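Local coordinates for protein intracellular exo-alpha-(1->5)-L-arabinofuranosidase (Bifidobacterium longum, PDB 2Y2W) that hydrolyses terminal alpha-L-arabinofuranosyl bonds in arabinans and arabinoxylan, acting as an intracellular family 51 glycoside hydrolase in plant cell wall breakdown, at residues Y287-H292 with A297-D302; W341-S346 with D378-A383; V386-L391 with Q428-P433; S406-Q409 with V413-P416. All blocks are in the same frame, centred on the assembly; numbering follows the deposited sequence.

In the fold
Contacts 1, 2 and 4 follow strands 280-287, 335-341 and 402-408 of a parallel eight-stranded barrel; contact 3 packs helix 382-397 against the start of helix 431-440 beside them. The centres of contacts 1 and 2 lie about 11 Å apart, and Y287 O and W344 N (2.9 Å) probably share a hydrogen bond. Contacts 3 and 4 each lie about 9 Å, centre to centre, from contact 2. Contact 4 is nested in the loop closed by contact 3, and a salt bridge between E388 OE2 and R407 NH2 (2.8 Å) joins them. By similarity, W344 of contact 2 and Q409 of contact 4 recognise the arabinofuranose substrate; contact 1 is more remote.

Contact 1. Residues Y287-H292 with A297-D302; sequences YFDRGH and AASMQD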
loop_
_atom_site.group_PDB
_atom_site.type_symbol
_atom_site.label_atom_id
_atom_site.label_comp_id
_atom_site.label_asym_id
_atom_site.label_seq_id
_atom_site.Cartn_x
_atom_site.Cartn_y
_atom_site.Cartn_z
ATOM N N TYR D 287 -10.273 27.942 15.988
ATOM C CA TYR D 287 -9.987 29.366 16.175
ATOM C C TYR D 287 -9.587 29.683 17.613
ATOM O O TYR D 287 -10.071 29.049 18.547
ATOM C CB TYR D 287 -11.197 30.215 15.785
ATOM C CG TYR D 287 -11.763 29.901 14.421
ATOM C CD1 TYR D 287 -11.180 30.422 13.266
ATOM C CD2 TYR D 287 -12.881 29.082 14.284
ATOM C CE1 TYR D 287 -11.698 30.134 12.010
ATOM C CE2 TYR D 287 -13.408 28.786 13.033
ATOM C CZ TYR D 287 -12.811 29.318 11.901
ATOM O OH TYR D 287 -13.331 29.031 10.661
ATOM N N PHE D 288 -8.700 30.666 17.776
ATOM C CA PHE D 288 -8.274 31.132 19.102
ATOM C C PHE D 288 -7.750 32.567 19.075
ATOM O O PHE D 288 -7.496 33.122 18.006
ATOM C CB PHE D 288 -7.248 30.175 19.734
ATOM C CG PHE D 288 -5.891 30.185 19.072
ATOM C CD1 PHE D 288 -5.683 29.547 17.852
ATOM C CD2 PHE D 288 -4.811 30.809 19.690
ATOM C CE1 PHE D 288 -4.428 29.547 17.249
ATOM C CE2 PHE D 288 -3.552 30.814 19.098
ATOM C CZ PHE D 288 -3.360 30.181 17.873
ATOM N N ASP D 289 -7.610 33.161 20.259
ATOM C CA ASP D 289 -7.048 34.503 20.402
ATOM C C ASP D 289 -5.525 34.422 20.384
ATOM O O ASP D 289 -4.908 33.957 21.346
ATOM C CB ASP D 289 -7.545 35.157 21.698
ATOM C CG ASP D 289 -7.114 36.613 21.833
ATOM O OD1 ASP D 289 -6.851 37.272 20.805
ATOM O OD2 ASP D 289 -7.049 37.103 22.981
ATOM N N ARG D 290 -4.930 34.872 19.280
ATOM C CA ARG D 290 -3.486 34.742 19.051
ATOM C C ARG D 290 -2.638 35.610 19.981
ATOM O O ARG D 290 -1.453 35.334 20.186
ATOM C CB ARG D 290 -3.134 35.028 17.587
ATOM C CG ARG D 290 -3.669 33.988 16.609
ATOM C CD ARG D 290 -3.086 34.169 15.217
ATOM N NE ARG D 290 -3.907 33.519 14.195
ATOM C CZ ARG D 290 -3.765 32.257 13.794
ATOM N NH1 ARG D 290 -2.825 31.481 14.321
ATOM N NH2 ARG D 290 -4.570 31.770 12.860
ATOM N N GLY D 291 -3.248 36.655 20.537
ATOM C CA GLY D 291 -2.572 37.521 21.495
ATOM C C GLY D 291 -3.232 37.493 22.859
ATOM O O GLY D 291 -3.383 38.533 23.499
ATOM N N HIS D 292 -3.622 36.300 23.303
ATOM C CA HIS D 292 -4.284 36.135 24.595
ATOM C C HIS D 292 -3.287 36.238 25.749
ATOM O O HIS D 292 -3.662 36.565 26.879
ATOM C CB HIS D 292 -5.052 34.811 24.647
ATOM C CG HIS D 292 -4.174 33.603 24.760
ATOM N ND1 HIS D 292 -3.447 33.108 23.699
ATOM C CD2 HIS D 292 -3.915 32.786 25.808
ATOM C CE1 HIS D 292 -2.773 32.042 24.090
ATOM N NE2 HIS D 292 -3.038 31.825 25.366
ATOM N N ALA D 297 -5.797 43.879 21.922
ATOM C CA ALA D 297 -7.141 44.201 21.442
ATOM C C ALA D 297 -7.336 43.914 19.952
ATOM O O ALA D 297 -8.464 43.701 19.499
ATOM C CB ALA D 297 -7.478 45.657 21.751
ATOM N N ALA D 298 -6.237 43.919 19.199
ATOM C CA ALA D 298 -6.273 43.673 17.759
ATOM C C ALA D 298 -6.546 42.203 17.455
ATOM O O ALA D 298 -7.388 41.886 16.614
ATOM C CB ALA D 298 -4.968 44.120 17.108
ATOM N N SER D 299 -5.832 41.320 18.150
ATOM C CA SER D 299 -5.984 39.876 17.987
ATOM C C SER D 299 -7.348 39.401 18.488
ATOM O O SER D 299 -7.943 38.485 17.912
ATOM C CB SER D 299 -4.863 39.136 18.719
ATOM O OG SER D 299 -4.923 39.381 20.113
ATOM N N MET D 300 -7.823 40.030 19.563
ATOM C CA MET D 300 -9.150 39.770 20.122
ATOM C C MET D 300 -10.256 40.087 19.113
ATOM O O MET D 300 -11.165 39.278 18.914
ATOM C CB MET D 300 -9.343 40.567 21.420
ATOM C CG MET D 300 -10.773 40.617 21.970
ATOM S SD MET D 300 -11.519 39.007 22.303
ATOM C CE MET D 300 -10.509 38.404 23.655
ATOM N N GLN D 301 -10.162 41.252 18.475
ATOM C CA GLN D 301 -11.147 41.684 17.477
ATOM C C GLN D 301 -11.151 40.793 16.229
ATOM O O GLN D 301 -12.205 40.560 15.637
ATOM C CB GLN D 301 -10.929 43.156 17.093
ATOM C CG GLN D 301 -12.085 43.791 16.311
ATOM C CD GLN D 301 -13.345 43.976 17.147
ATOM O OE1 GLN D 301 -13.471 44.943 17.899
ATOM N NE2 GLN D 301 -14.289 43.053 17.004
ATOM N N ASP D 302 -9.975 40.303 15.838
ATOM C CA ASP D 302 -9.862 39.325 14.753
ATOM C C ASP D 302 -10.561 38.019 15.136
ATOM O O ASP D 302 -11.243 37.400 14.315
ATOM C CB ASP D 302 -8.391 39.036 14.426
ATOM C CG ASP D 302 -7.653 40.246 13.872
ATOM O OD1 ASP D 302 -8.249 41.342 13.779
ATOM O OD2 ASP D 302 -6.458 40.094 13.533
#
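D289 and S299 make a polar contact between the loop leaving barrel strand 280-287 and the first turns of helix 297-304, which the same loop leads into. The carboxylate of D289 turns toward the helix because CG is anti to its own backbone N (chi1 -174°). OD1 takes a hydrogen bond from S299 OG at 2.9 Å, although that one hydroxyl proton may serve A296 O instead. OD1 also sits 3.2 Å from M300 N, at too poor an angle for a bond, while OD2 faces the methyl CE of M300 at 3.8 Å. The M300 side chain, bent at chi2 and chi3, crosses that of D289 at about a right angle and continues to Y524 and A383. Glycine suits position 291, since a CB there would run into S299 OG. A type I turn from D289 to H292 shapes the loop, and H292 ND1 donates back to D289 O (2.9 Å) nearly in line with the carbonyl bond. An alanine in place of D289 would remove the acceptor, and the S299 hydroxyl would probably turn wholly to A296 O, leaving the loop without this carboxylate-hydroxyl link to the helix. The chemistry implies a tie that rests on a hydroxyl whose proton has two acceptors within reach.

Contact 2. Residues W341-S346 with D378-A383; sequences WGVWYS and DIYTAA
D378 OD2 lies at the edge, in plane, of two aromatic rings at once: it approaches CD1 of W344 (3.4 Å) and, more loosely, CD1 of Y345. The carboxylate is turned 36° from the W344 ring but stands almost upright, at 81°, to that of Y345. One face of the indole is filled by S346 CB, 3.8 Å above its centre, and Y286 meets W344 edge-to-face. The Y380 ring carries D378 O off-centre over one face, and V343 O lies in plane at its edge. Two hydrogen bonds fasten these groups. Y345 N donates to D378 OD2 (3.0 Å), reaching its syn side from somewhat outside the carboxylate plane. The Y380 hydroxyl donates to V343 O at 2.6 Å; tyrosine suits this place because its hydroxyl supplies a donor to the carbonyl of a buried residue. Beside that bond, V343 CG1, anti to the backbone N (chi1 172°), packs on Y380 CE1 at 3.7 Å. The far end of Y345 is fixed separately, its OH bonded to D384 in helix 382-397, whose N-cap is T381. Aspartate and tyrosine thus hold the backbone at V343 and at Y345, centre of an inverse gamma turn, with W344 between. Such a loop after the seventh strand belongs to the active-site rim of a (beta/alpha)8 barrel, where W344 probably contributes to substrate recognition.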
loop_
_atom_site.group_PDB
_atom_site.type_symbol
_atom_site.label_atom_id
_atom_site.label_comp_id
_atom_site.label_asym_id
_atom_site.label_seq_id
_atom_site.Cartn_x
_atom_site.Cartn_y
_atom_site.Cartn_z
ATOM N N TRP D 341 -14.844 21.383 14.595
ATOM C CA TRP D 341 -14.910 22.836 14.733
ATOM C C TRP D 341 -14.874 23.257 16.199
ATOM O O TRP D 341 -15.119 22.444 17.089
ATOM C CB TRP D 341 -16.147 23.409 14.023
ATOM C CG TRP D 341 -17.458 23.117 14.704
ATOM C CD1 TRP D 341 -18.257 22.027 14.512
ATOM C CD2 TRP D 341 -18.125 23.934 15.678
ATOM N NE1 TRP D 341 -19.374 22.109 15.306
ATOM C CE2 TRP D 341 -19.319 23.270 16.033
ATOM C CE3 TRP D 341 -17.826 25.163 16.286
ATOM C CZ2 TRP D 341 -20.219 23.792 16.968
ATOM C CZ3 TRP D 341 -18.720 25.680 17.219
ATOM C CH2 TRP D 341 -19.903 24.993 17.549
ATOM N N GLY D 342 -14.555 24.527 16.439
ATOM C CA GLY D 342 -14.565 25.085 17.789
ATOM C C GLY D 342 -13.356 25.934 18.124
ATOM O O GLY D 342 -12.489 26.163 17.278
ATOM N N VAL D 343 -13.306 26.400 19.370
ATOM C CA VAL D 343 -12.199 27.211 19.858
ATOM C C VAL D 343 -11.114 26.321 20.456
ATOM O O VAL D 343 -11.388 25.522 21.352
ATOM C CB VAL D 343 -12.676 28.262 20.898
ATOM C CG1 VAL D 343 -11.493 28.966 21.550
ATOM C CG2 VAL D 343 -13.600 29.282 20.247
ATOM N N TRP D 344 -9.889 26.459 19.945
ATOM C CA TRP D 344 -8.730 25.730 20.469
ATOM C C TRP D 344 -7.448 26.560 20.405
ATOM O O TRP D 344 -6.999 26.951 19.325
ATOM C CB TRP D 344 -8.553 24.389 19.740
ATOM C CG TRP D 344 -7.263 23.648 20.045
ATOM C CD1 TRP D 344 -6.583 23.621 21.233
ATOM C CD2 TRP D 344 -6.526 22.804 19.148
ATOM N NE1 TRP D 344 -5.465 22.830 21.126
ATOM C CE2 TRP D 344 -5.407 22.313 19.858
ATOM C CE3 TRP D 344 -6.703 22.416 17.813
ATOM C CZ2 TRP D 344 -4.465 21.456 19.277
ATOM C CZ3 TRP D 344 -5.764 21.561 17.235
ATOM C CH2 TRP D 344 -4.660 21.093 17.968
ATOM N N TYR D 345 -6.872 26.817 21.578
ATOM C CA TYR D 345 -5.588 27.505 21.695
ATOM C C TYR D 345 -4.453 26.536 21.367
ATOM O O TYR D 345 -3.897 25.880 22.252
ATOM C CB TYR D 345 -5.430 28.117 23.094
ATOM C CG TYR D 345 -6.310 29.327 23.323
ATOM C CD1 TYR D 345 -7.604 29.190 23.831
ATOM C CD2 TYR D 345 -5.852 30.609 23.027
ATOM C CE1 TYR D 345 -8.421 30.305 24.034
ATOM C CE2 TYR D 345 -6.659 31.727 23.224
ATOM C CZ TYR D 345 -7.939 31.570 23.727
ATOM O OH TYR D 345 -8.732 32.679 23.921
ATOM N N SER D 346 -4.122 26.459 20.079
ATOM C CA SER D 346 -3.202 25.450 19.552
ATOM C C SER D 346 -1.720 25.784 19.728
ATOM O O SER D 346 -0.855 24.960 19.419
ATOM C CB SER D 346 -3.517 25.162 18.080
ATOM O OG SER D 346 -3.594 26.358 17.325
ATOM N N ASP D 378 -8.295 23.332 27.639
ATOM C CA ASP D 378 -8.480 24.777 27.592
ATOM C C ASP D 378 -9.624 25.226 28.491
ATOM O O ASP D 378 -10.698 24.620 28.496
ATOM C CB ASP D 378 -8.723 25.244 26.152
ATOM C CG ASP D 378 -7.463 25.205 25.299
ATOM O OD1 ASP D 378 -6.346 25.119 25.858
ATOM O OD2 ASP D 378 -7.592 25.270 24.056
ATOM N N ILE D 379 -9.370 26.285 29.256
ATOM C CA ILE D 379 -10.361 26.850 30.166
ATOM C C ILE D 379 -10.968 28.075 29.483
ATOM O O ILE D 379 -10.293 29.087 29.286
ATOM C CB ILE D 379 -9.739 27.220 31.545
ATOM C CG1 ILE D 379 -8.683 26.189 31.980
ATOM C CG2 ILE D 379 -10.815 27.345 32.608
ATOM C CD1 ILE D 379 -9.240 24.831 32.425
ATOM N N TYR D 380 -12.242 27.963 29.114
ATOM C CA TYR D 380 -12.869 28.908 28.190
ATOM C C TYR D 380 -13.322 30.218 28.819
ATOM O O TYR D 380 -13.966 30.234 29.868
ATOM C CB TYR D 380 -14.037 28.252 27.453
ATOM C CG TYR D 380 -13.622 27.241 26.406
ATOM C CD1 TYR D 380 -12.874 27.626 25.293
ATOM C CD2 TYR D 380 -13.993 25.904 26.519
ATOM C CE1 TYR D 380 -12.495 26.704 24.328
ATOM C CE2 TYR D 380 -13.620 24.973 25.555
ATOM C CZ TYR D 380 -12.871 25.382 24.466
ATOM O OH TYR D 380 -12.503 24.468 23.511
ATOM N N THR D 381 -12.987 31.311 28.142
ATOM C CA THR D 381 -13.350 32.656 28.570
ATOM C C THR D 381 -14.711 33.046 28.005
ATOM O O THR D 381 -15.215 32.400 27.082
ATOM C CB THR D 381 -12.310 33.691 28.098
ATOM O OG1 THR D 381 -12.225 33.666 26.666
ATOM C CG2 THR D 381 -10.938 33.393 28.692
ATOM N N ALA D 382 -15.294 34.108 28.560
ATOM C CA ALA D 382 -16.570 34.641 28.085
ATOM C C ALA D 382 -16.533 34.950 26.592
ATOM O O ALA D 382 -17.537 34.792 25.898
ATOM C CB ALA D 382 -16.949 35.884 28.875
ATOM N N ALA D 383 -15.370 35.382 26.106
ATOM C CA ALA D 383 -15.177 35.696 24.692
ATOM C C ALA D 383 -15.174 34.442 23.818
ATOM O O ALA D 383 -15.748 34.445 22.728
ATOM C CB ALA D 383 -13.895 36.490 24.494
#

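Contact 3. Residues V386-L391 with Q428-P433; sequences VVEGSL and QTTFYP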
loop_
_atom_site.group_PDB
_atom_site.type_symbol
_atom_site.label_atom_id
_atom_site.label_comp_id
_atom_site.label_asym_id
_atom_site.label_seq_id
_atom_site.Cartn_x
_atom_site.Cartn_y
_atom_site.Cartn_z
ATOM N N VAL D 386 -18.692 33.392 23.063
ATOM C CA VAL D 386 -19.376 34.280 22.115
ATOM C C VAL D 386 -18.965 33.970 20.671
ATOM O O VAL D 386 -19.785 34.053 19.752
ATOM C CB VAL D 386 -19.152 35.789 22.459
ATOM C CG1 VAL D 386 -19.817 36.703 21.430
ATOM C CG2 VAL D 386 -19.682 36.107 23.852
ATOM N N VAL D 387 -17.701 33.597 20.485
ATOM C CA VAL D 387 -17.193 33.199 19.171
ATOM C C VAL D 387 -17.864 31.908 18.689
ATOM O O VAL D 387 -18.259 31.812 17.526
ATOM C CB VAL D 387 -15.640 33.066 19.164
ATOM C CG1 VAL D 387 -15.132 32.548 17.818
ATOM C CG2 VAL D 387 -14.998 34.404 19.477
ATOM N N GLU D 388 -18.006 30.934 19.587
ATOM C CA GLU D 388 -18.680 29.673 19.259
ATOM C C GLU D 388 -20.165 29.872 18.960
ATOM O O GLU D 388 -20.720 29.201 18.086
ATOM C CB GLU D 388 -18.481 28.629 20.360
ATOM C CG GLU D 388 -17.105 27.975 20.332
ATOM C CD GLU D 388 -17.007 26.724 21.192
ATOM O OE1 GLU D 388 -18.050 26.091 21.480
ATOM O OE2 GLU D 388 -15.873 26.367 21.577
ATOM N N GLY D 389 -20.795 30.799 19.680
ATOM C CA GLY D 389 -22.176 31.196 19.419
ATOM C C GLY D 389 -22.371 31.720 18.007
ATOM O O GLY D 389 -23.363 31.395 17.350
ATOM N N SER D 390 -21.416 32.522 17.538
ATOM C CA SER D 390 -21.459 33.078 16.183
ATOM C C SER D 390 -21.126 32.037 15.115
ATOM O O SER D 390 -21.643 32.110 13.996
ATOM C CB SER D 390 -20.538 34.298 16.050
ATOM O OG SER D 390 -19.171 33.924 16.036
ATOM N N LEU D 391 -20.264 31.079 15.456
ATOM C CA LEU D 391 -19.943 29.974 14.546
ATOM C C LEU D 391 -21.173 29.105 14.293
ATOM O O LEU D 391 -21.451 28.734 13.152
ATOM C CB LEU D 391 -18.785 29.123 15.081
ATOM C CG LEU D 391 -17.380 29.727 15.169
ATOM C CD1 LEU D 391 -16.436 28.748 15.846
ATOM C CD2 LEU D 391 -16.836 30.135 13.809
ATOM N N GLN D 428 -18.637 24.517 30.932
ATOM C CA GLN D 428 -17.796 25.638 30.542
ATOM C C GLN D 428 -18.680 26.709 29.927
ATOM O O GLN D 428 -19.869 26.481 29.708
ATOM C CB GLN D 428 -16.716 25.200 29.550
ATOM C CG GLN D 428 -15.683 24.266 30.144
ATOM C CD GLN D 428 -14.267 24.644 29.763
ATOM O OE1 GLN D 428 -13.815 25.753 30.041
ATOM N NE2 GLN D 428 -13.555 23.718 29.137
ATOM N N THR D 429 -18.102 27.871 29.645
ATOM C CA THR D 429 -18.853 28.980 29.058
ATOM C C THR D 429 -19.408 28.623 27.679
ATOM O O THR D 429 -20.468 29.115 27.292
ATOM C CB THR D 429 -18.000 30.264 28.960
ATOM O OG1 THR D 429 -16.900 30.051 28.066
ATOM C CG2 THR D 429 -17.468 30.663 30.330
ATOM N N THR D 430 -18.692 27.761 26.956
ATOM C CA THR D 430 -19.077 27.336 25.607
ATOM C C THR D 430 -20.229 26.331 25.596
ATOM O O THR D 430 -20.794 26.041 24.540
ATOM C CB THR D 430 -17.884 26.718 24.846
ATOM O OG1 THR D 430 -17.320 25.658 25.627
ATOM C CG2 THR D 430 -16.816 27.764 24.570
ATOM N N PHE D 431 -20.561 25.799 26.772
ATOM C CA PHE D 431 -21.681 24.870 26.951
ATOM C C PHE D 431 -23.027 25.512 26.623
ATOM O O PHE D 431 -23.862 24.915 25.940
ATOM C CB PHE D 431 -21.691 24.356 28.396
ATOM C CG PHE D 431 -22.703 23.279 28.663
ATOM C CD1 PHE D 431 -24.027 23.600 28.954
ATOM C CD2 PHE D 431 -22.327 21.940 28.650
ATOM C CE1 PHE D 431 -24.964 22.604 29.209
ATOM C CE2 PHE D 431 -23.257 20.932 28.906
ATOM C CZ PHE D 431 -24.577 21.266 29.187
ATOM N N TYR D 432 -23.221 26.733 27.112
ATOM C CA TYR D 432 -24.523 27.401 27.094
ATOM C C TYR D 432 -25.036 27.852 25.715
ATOM O O TYR D 432 -26.233 27.746 25.456
ATOM C CB TYR D 432 -24.541 28.558 28.104
ATOM C CG TYR D 432 -24.208 28.134 29.522
ATOM C CD1 TYR D 432 -25.172 27.541 30.340
ATOM C CD2 TYR D 432 -22.927 28.320 30.047
ATOM C CE1 TYR D 432 -24.872 27.148 31.645
ATOM C CE2 TYR D 432 -22.615 27.926 31.351
ATOM C CZ TYR D 432 -23.593 27.342 32.144
ATOM O OH TYR D 432 -23.298 26.955 33.436
ATOM N N PRO D 433 -24.147 28.360 24.831
ATOM C CA PRO D 433 -24.629 28.690 23.486
ATOM C C PRO D 433 -24.981 27.460 22.655
ATOM O O PRO D 433 -25.863 27.533 21.792
ATOM C CB PRO D 433 -23.445 29.433 22.851
ATOM C CG PRO D 433 -22.609 29.871 23.983
ATOM C CD PRO D 433 -22.759 28.813 25.024
HETATM O O HOH W 1 -20.896 26.568 21.648
#
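E388 reaches from helix 382-397 toward T430, and the two side chains meet aslant, the carboxylate lying against the carbon side of the threonine. With CG beside its backbone N and the chain extended beyond, the glutamate brings OE1 to 3.4 Å from T430 CB and OE2 to 3.4 Å from T430 CG2. T430 presents this methyl because CG2 is anti to its carbonyl carbon while OG1 takes the place between N and C (chi1 54°). The polar link is made by a water instead: it donates to E388 OE1 (2.9 Å) and to T430 O (2.9 Å), bridging the side chain of one segment to the backbone of the other. OE2 is engaged elsewhere, in a salt bridge with R407 NH2 and a weak hydrogen bond from V343 N, so the buried carboxylate is satisfied and probably stays charged. A leucine in place of E388 would probably leave the R407 guanidinium without its carboxylate mate and the bridging water with one acceptor fewer. Further on, G389 CA meets P433 CB at 4.1 Å. With no side chain at G389, the two backbones approach closely, their CA atoms 5.4 Å apart; proline suits the first turn of helix 431-440, where a missing N-H probably costs no helical bond. The contact therefore seats the start of helix 431-440 against the middle of helix 382-397, with V387 packing on F303 of helix 297-304 and F431 on I417 of strand 417-419 and on helix 94-103.

Contact 4. Residues S406-Q409 with V413-P416; sequences SRAQ and VIAP
Q409 runs alongside V413, both side chains pointing the same way. Its CB rests 3.3 Å from V413 O; the chain then extends past CG, and CD passes V413 CG1 at 4.0 Å. At the tip OE1 also lies beside the valine, 3.9 Å from CG1, whereas NE2 gives a weak hydrogen bond to E69 OE1. A glutamine can thus lean on an apolar neighbour and still offer an amide beyond; Q409 and E69 probably both bind arabinofuranose, Q409 being likely to matter for its recognition. The peptide bond before Q409 is cis, and its N-H turns to I414 O (2.8 Å), from above the carbonyl plane, with a longer, weak bond to V413 O. That same I414 O takes a straighter bond from R407 NH1 (2.8 Å, 164° at the hydrogen), in both the carbonyl and guanidinium planes, and R407 NH2 adds a weak third. P416 CD lies over one guanidinium face, toward its rim, 3.3 Å above the plane. I414 extends CD1 over the A408 backbone, 3.3 Å from A408 O, and A415 CA makes a CA-H...O contact with Q409 O. The loop doubles back after strand 402-408, the eighth of the barrel, into strand 417-419: A408 pairs with W341 of strand 335-341, R407 with G65 of strand 65-67, and P416 with Q428, while E388 OE2 of helix 382-397 salt-bridges R407 NH2.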
loop_
_atom_site.group_PDB
_atom_site.type_symbol
_atom_site.label_atom_id
_atom_site.label_comp_id
_atom_site.label_asym_id
_atom_site.label_seq_id
_atom_site.Cartn_x
_atom_site.Cartn_y
_atom_site.Cartn_z
ATOM N N SER D 406 -19.618 18.555 13.897
ATOM C CA SER D 406 -19.178 17.931 15.138
ATOM C C SER D 406 -18.235 18.853 15.892
ATOM O O SER D 406 -17.127 19.131 15.427
ATOM C CB SER D 406 -18.491 16.588 14.868
ATOM O OG SER D 406 -19.243 15.790 13.974
ATOM N N ARG D 407 -18.683 19.331 17.050
ATOM C CA ARG D 407 -17.859 20.194 17.885
ATOM C C ARG D 407 -16.808 19.363 18.615
ATOM O O ARG D 407 -17.122 18.333 19.215
ATOM C CB ARG D 407 -18.710 20.977 18.885
ATOM C CG ARG D 407 -17.994 22.198 19.446
ATOM C CD ARG D 407 -18.413 22.499 20.871
ATOM N NE ARG D 407 -17.457 23.387 21.532
ATOM C CZ ARG D 407 -16.353 22.979 22.155
ATOM N NH1 ARG D 407 -16.042 21.689 22.212
ATOM N NH2 ARG D 407 -15.548 23.867 22.722
ATOM N N ALA D 408 -15.561 19.819 18.550
ATOM C CA ALA D 408 -14.442 19.121 19.171
ATOM C C ALA D 408 -13.968 19.852 20.428
ATOM O O ALA D 408 -13.639 21.035 20.361
ATOM C CB ALA D 408 -13.297 18.979 18.174
ATOM N N GLN D 409 -13.948 19.175 21.578
ATOM C CA GLN D 409 -14.446 17.808 21.745
ATOM C C GLN D 409 -15.480 17.754 22.877
ATOM O O GLN D 409 -15.849 18.792 23.428
ATOM C CB GLN D 409 -13.287 16.830 21.987
ATOM C CG GLN D 409 -12.542 16.435 20.710
ATOM C CD GLN D 409 -11.369 15.506 20.949
ATOM O OE1 GLN D 409 -11.367 14.710 21.887
ATOM N NE2 GLN D 409 -10.366 15.595 20.085
ATOM N N VAL D 413 -11.203 17.608 26.890
ATOM C CA VAL D 413 -10.378 18.072 25.786
ATOM C C VAL D 413 -11.161 19.111 24.995
ATOM O O VAL D 413 -12.202 18.793 24.416
ATOM C CB VAL D 413 -9.973 16.891 24.867
ATOM C CG1 VAL D 413 -9.155 17.378 23.678
ATOM C CG2 VAL D 413 -9.201 15.841 25.654
ATOM N N ILE D 414 -10.654 20.346 24.973
ATOM C CA ILE D 414 -11.343 21.489 24.342
ATOM C C ILE D 414 -12.873 21.348 24.379
ATOM O O ILE D 414 -13.538 21.298 23.341
ATOM C CB ILE D 414 -10.821 21.788 22.899
ATOM C CG1 ILE D 414 -10.615 20.497 22.085
ATOM C CG2 ILE D 414 -9.547 22.622 22.968
ATOM C CD1 ILE D 414 -10.352 20.716 20.605
ATOM N N ALA D 415 -13.419 21.298 25.591
ATOM C CA ALA D 415 -14.774 20.792 25.801
ATOM C C ALA D 415 -15.705 21.721 26.579
ATOM O O ALA D 415 -15.251 22.471 27.440
ATOM C CB ALA D 415 -14.702 19.450 26.488
ATOM N N PRO D 416 -17.019 21.663 26.276
ATOM C CA PRO D 416 -18.027 22.369 27.066
ATOM C C PRO D 416 -18.245 21.695 28.421
ATOM O O PRO D 416 -18.659 22.344 29.380
ATOM C CB PRO D 416 -19.287 22.257 26.204
ATOM C CG PRO D 416 -19.074 21.054 25.366
ATOM C CD PRO D 416 -17.612 20.977 25.111
#